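Local coordinates for uncharacterized protein (Parabacteroides merdae, PDB 4R7F) that is of unknown function but folds with three immunoglobulin-like beta-sandwich domains, binds magnesium, and is probably related to the plug protein of the type 9 secretion system, at residues D188-N193 against N222-M227; I217-N222 against G358-I363. All coordinates share one frame; numbering follows the deposited sequence.

Interaction 1 (D188-N193 against N222-M227). With MG (magnesium ion), chain G.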
# COMPACT_ATOMS: atom_id res chain seq x y z
N ASP A 188 5.01 5.15 12.33
CA ASP A 188 4.89 6.43 11.59
C ASP A 188 6.16 7.29 11.71
O ASP A 188 6.09 8.50 11.94
CB ASP A 188 3.63 7.21 12.02
CG ASP A 188 2.34 6.40 11.83
OD1 ASP A 188 2.30 5.58 10.91
OD2 ASP A 188 1.38 6.56 12.62
N ASN A 189 7.32 6.65 11.56
CA ASN A 189 8.60 7.33 11.59
C ASN A 189 8.90 8.17 12.84
O ASN A 189 9.61 9.17 12.77
CB ASN A 189 8.74 8.14 10.28
CG ASN A 189 9.15 7.24 9.11
OD1 ASN A 189 10.26 6.72 9.08
ND2 ASN A 189 8.24 7.02 8.20
N ARG A 190 8.33 7.75 13.98
CA ARG A 190 8.46 8.46 15.25
C ARG A 190 9.49 7.71 16.06
O ARG A 190 9.41 6.47 16.21
CB ARG A 190 7.16 8.46 16.02
CG ARG A 190 6.13 9.44 15.48
CD ARG A 190 4.73 9.22 16.07
NE ARG A 190 4.77 9.22 17.53
CZ ARG A 190 3.75 8.85 18.29
NH1 ARG A 190 2.63 8.42 17.75
NH2 ARG A 190 3.86 8.90 19.61
N ARG A 191 10.43 8.46 16.61
CA ARG A 191 11.37 7.88 17.57
C ARG A 191 10.86 7.89 18.96
O ARG A 191 11.27 7.08 19.75
CB ARG A 191 12.69 8.61 17.54
CG ARG A 191 13.43 8.35 16.23
CD ARG A 191 14.91 8.49 16.46
NE ARG A 191 15.67 8.50 15.22
CZ ARG A 191 16.99 8.68 15.16
NH1 ARG A 191 17.69 8.90 16.28
NH2 ARG A 191 17.60 8.66 13.98
N ASP A 192 9.96 8.80 19.28
CA ASP A 192 9.55 8.98 20.67
C ASP A 192 8.91 7.74 21.29
O ASP A 192 9.10 7.48 22.49
CB ASP A 192 8.62 10.18 20.80
CG ASP A 192 7.27 9.95 20.11
OD1 ASP A 192 7.21 10.05 18.88
OD2 ASP A 192 6.27 9.71 20.82
N ASN A 193 8.13 6.97 20.51
CA ASN A 193 7.50 5.75 21.05
C ASN A 193 8.00 4.48 20.36
O ASN A 193 7.27 3.48 20.27
CB ASN A 193 5.99 5.85 20.98
CG ASN A 193 5.47 5.78 19.55
OD1 ASN A 193 6.20 6.05 18.61
ND2 ASN A 193 4.21 5.38 19.40
N ASN A 222 -4.85 7.65 15.18
CA ASN A 222 -5.88 8.14 14.30
C ASN A 222 -5.19 8.60 13.02
O ASN A 222 -3.95 8.74 12.98
CB ASN A 222 -6.61 9.33 14.93
CG ASN A 222 -8.02 9.55 14.35
OD1 ASN A 222 -8.35 9.05 13.29
ND2 ASN A 222 -8.84 10.30 15.05
N GLU A 223 -5.98 8.80 11.96
CA GLU A 223 -5.43 9.39 10.74
C GLU A 223 -5.06 10.81 11.08
O GLU A 223 -5.73 11.48 11.88
CB GLU A 223 -6.41 9.35 9.54
CG GLU A 223 -7.03 7.97 9.24
CD GLU A 223 -6.03 6.84 8.94
OE1 GLU A 223 -4.81 7.06 8.74
OE2 GLU A 223 -6.50 5.68 8.92
N TYR A 224 -3.95 11.23 10.51
CA TYR A 224 -3.41 12.54 10.79
C TYR A 224 -4.39 13.54 10.21
O TYR A 224 -5.15 13.27 9.24
CB TYR A 224 -2.02 12.73 10.16
CG TYR A 224 -0.89 12.02 10.88
CD1 TYR A 224 -0.81 10.67 10.90
CD2 TYR A 224 0.13 12.74 11.52
CE1 TYR A 224 0.23 10.01 11.57
CE2 TYR A 224 1.14 12.12 12.19
CZ TYR A 224 1.21 10.74 12.20
OH TYR A 224 2.22 10.07 12.86
N ARG A 225 -4.37 14.70 10.85
CA ARG A 225 -5.08 15.87 10.39
C ARG A 225 -4.37 16.41 9.18
O ARG A 225 -3.13 16.30 9.05
CB ARG A 225 -5.09 16.95 11.48
CG ARG A 225 -5.86 16.58 12.73
CD ARG A 225 -5.46 17.48 13.89
NE ARG A 225 -5.89 16.99 15.18
CZ ARG A 225 -7.09 17.20 15.71
NH1 ARG A 225 -8.02 17.90 15.07
NH2 ARG A 225 -7.36 16.71 16.90
N ARG A 226 -5.16 17.02 8.28
CA ARG A 226 -4.61 17.55 7.02
C ARG A 226 -5.05 18.97 6.80
O ARG A 226 -6.11 19.40 7.27
CB ARG A 226 -4.99 16.69 5.81
CG ARG A 226 -4.48 15.25 5.88
CD ARG A 226 -5.35 14.27 5.10
NE ARG A 226 -5.49 14.61 3.67
CZ ARG A 226 -6.64 14.63 2.98
NH1 ARG A 226 -7.80 14.32 3.55
NH2 ARG A 226 -6.63 14.96 1.70
N MSE A 227 -4.19 19.67 6.06
CA MSE A 227 -4.29 21.10 5.85
C MSE A 227 -3.50 21.37 4.60
O MSE A 227 -2.52 20.67 4.34
CB MSE A 227 -3.64 21.57 7.16
CG MSE A 227 -3.17 22.97 7.27
SE MSE A 227 -1.46 23.24 6.44
CE MSE A 227 -0.11 23.32 7.85
MG MG G . -2.45 7.01 8.72
O HOH W 1 1.47 8.58 15.09
O HOH W 2 -2.29 7.39 11.08
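The backbones of D188 and Y224 stay well apart, 10.3 Å between their CA atoms even at the nearest point, and the buried tyrosine side chain spans that gap. The phenol oxygen ends against the aspartate methylene, with Y224 OH 3.3 Å from D188 CB. The two side chains run past each other in opposite senses; the carboxylate plane is turned 72° from the ring, and D188 OD2 comes to the ring edge, 3.8 Å from Y224 CE1. One water joins the polar groups: it lies 2.8 Å from Y224 OH, accepts from R190 NH1 and donates to D188 OD2. The other carboxylate oxygen, D188 OD1, takes the backbone N-H of E373. R190 reaches the water through a chain bent at its third torsion (chi3 54°), which also presents the guanidinium side-on to D192. In this salt bridge R190 NE and NH2 each meet one carboxylate oxygen of D192 through its syn lone pair, almost straight and in the guanidinium plane, with R190 NE 2.9 Å from D192 OD1. A leucine in place of R190 would probably leave the D192 carboxylate without its charged mate and the water without its NH1 donor. Beside the tyrosine, E223 OE1 binds the magnesium ion at 2.4 Å. A second, metal-bound water donates to the carbonyl oxygen of N222, linking the coordination shell to the backbone of 222-227. Y264 holds E223 OE2, and D269, D271 and the backbone oxygen of Q371 join E223 and the water as oxygen ligands of the magnesium site.

Interaction 2 (I217-N222 against G358-I363); sequences IFPAGN and GQTGPI
T360 packs against G221 where the strand 207-219, an inner strand of a four-stranded antiparallel sheet in this protein built of immunoglobulin-like beta-sandwiches, gives way to the connection toward strand 225-228. The backbones come close here, with 5.1 Å between G221 CA and T360 CA. The threonine side chain fills the space between them and has the most surface buried by the contact. Its CB points at the other segment, and both branches lie against the glycine: OG1 is 3.5 Å from G221 CA, and CG2 is 4.0 Å from the same atom. A chi1 of 41° sets OG1 between its own backbone N and carbonyl carbon, so that the hydroxyl faces the bend at G221 and the methyl lies alongside it. G221 is suited to this spot on two counts. Its phi is positive (62°), a conformation that residues with a CB adopt less readily, and a CB built on it would come within 3.3 Å of T360 CG2, a tight approach. P219 adds the edge of the contact, its ring carbon CB standing 4.2 Å from T360 OG1. The union is thus one of van der Waals packing, with polar groups arranged around it. Outside the two segments, N366 OD1 is hydrogen-bonded to both T360 OG1 and G221 N, bracing the pair from one side chain, while T370 OG1 bonds to the carbonyl oxygen of G221. The T360 side chain also touches Q347 and L349 of strand 342-352. A water lies between P219 O and T360 OG1 and can donate to either, though it has more acceptors in reach than protons to give; its oxygen is 3.2 Å from T360 OG1.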
# COMPACT_ATOMS: atom_id res chain seq x y z
N ILE A 217 3.03 -4.01 20.88
CA ILE A 217 1.68 -3.50 20.85
C ILE A 217 1.73 -1.99 21.04
O ILE A 217 2.20 -1.48 22.03
CB ILE A 217 0.81 -4.13 21.95
CG1 ILE A 217 0.75 -5.64 21.76
CG2 ILE A 217 -0.60 -3.57 21.86
CD1 ILE A 217 -0.12 -6.37 22.77
N PHE A 218 1.22 -1.28 20.04
CA PHE A 218 1.30 0.17 19.98
C PHE A 218 -0.09 0.71 20.12
O PHE A 218 -1.03 0.07 19.67
CB PHE A 218 1.77 0.57 18.61
CG PHE A 218 3.21 0.35 18.38
CD1 PHE A 218 3.67 -0.88 17.93
CD2 PHE A 218 4.10 1.39 18.53
CE1 PHE A 218 5.02 -1.08 17.68
CE2 PHE A 218 5.45 1.19 18.32
CZ PHE A 218 5.91 -0.06 17.89
N PRO A 219 -0.23 1.92 20.66
CA PRO A 219 -1.58 2.52 20.53
C PRO A 219 -1.87 2.86 19.07
O PRO A 219 -0.96 3.26 18.33
CB PRO A 219 -1.51 3.78 21.38
CG PRO A 219 -0.04 4.05 21.52
CD PRO A 219 0.65 2.73 21.52
N ALA A 220 -3.12 2.69 18.66
CA ALA A 220 -3.45 2.73 17.25
C ALA A 220 -3.51 4.13 16.68
O ALA A 220 -3.34 4.32 15.46
CB ALA A 220 -4.75 1.98 16.98
N GLY A 221 -3.78 5.12 17.52
CA GLY A 221 -3.89 6.50 17.04
C GLY A 221 -5.03 6.67 16.05
O GLY A 221 -6.03 5.92 16.09
N ASN A 222 -4.85 7.65 15.18
CA ASN A 222 -5.88 8.14 14.30
C ASN A 222 -5.19 8.60 13.02
O ASN A 222 -3.95 8.74 12.98
CB ASN A 222 -6.61 9.33 14.93
CG ASN A 222 -8.02 9.55 14.35
OD1 ASN A 222 -8.35 9.05 13.29
ND2 ASN A 222 -8.84 10.30 15.05
N GLY A 358 5.27 10.29 23.50
CA GLY A 358 4.02 10.97 23.16
C GLY A 358 2.88 9.99 22.94
O GLY A 358 3.07 8.86 22.49
N GLN A 359 1.68 10.45 23.27
CA GLN A 359 0.49 9.62 23.18
C GLN A 359 -0.52 10.27 22.24
O GLN A 359 -0.78 11.46 22.36
CB GLN A 359 -0.16 9.56 24.55
CG GLN A 359 0.56 8.68 25.56
CD GLN A 359 -0.01 8.85 27.00
OE1 GLN A 359 -1.14 9.28 27.20
NE2 GLN A 359 0.80 8.53 27.98
N THR A 360 -1.06 9.48 21.33
CA THR A 360 -2.17 9.90 20.47
C THR A 360 -3.52 9.83 21.22
O THR A 360 -4.52 10.42 20.81
CB THR A 360 -2.25 8.93 19.27
OG1 THR A 360 -2.02 7.61 19.77
CG2 THR A 360 -1.22 9.26 18.24
N GLY A 361 -3.57 9.09 22.31
CA GLY A 361 -4.85 8.81 22.94
C GLY A 361 -5.66 10.02 23.38
O GLY A 361 -6.85 10.10 23.12
N PRO A 362 -5.03 10.94 24.10
CA PRO A 362 -5.82 12.02 24.73
C PRO A 362 -6.46 13.01 23.75
O PRO A 362 -7.61 13.38 23.92
CB PRO A 362 -4.80 12.71 25.64
CG PRO A 362 -3.76 11.68 25.93
CD PRO A 362 -3.65 10.88 24.64
N ILE A 363 -5.78 13.39 22.68
CA ILE A 363 -6.34 14.35 21.72
C ILE A 363 -6.79 13.75 20.37
O ILE A 363 -7.79 14.20 19.78
CB ILE A 363 -5.28 15.43 21.48
CG1 ILE A 363 -5.00 16.12 22.82
CG2 ILE A 363 -5.73 16.42 20.40
CD1 ILE A 363 -3.65 16.76 22.91
O HOH W 3 0.41 6.24 18.21

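From the N terminus, the loop after strand 181-187 supplies residues 188-193. The chain then runs through strands 202-204 and 207-219 before interaction 1 closes this short loop at 222-227. Interaction 2 starts within it, at 217-222, and closes a far longer excursion of 135 residues at 358-363, in the loop after strand 342-352. The two closures therefore cross rather than nest, and they share N222. They also touch directly: D192 OD2 lies 2.9 Å from G358 N, a probable hydrogen bond. Interaction 1 joins the loop between strands 181-187 and 202-204 to the approach to strand 225-228, and interaction 2 joins the end of strand 207-219 to the loop between strands 342-352 and 373-380.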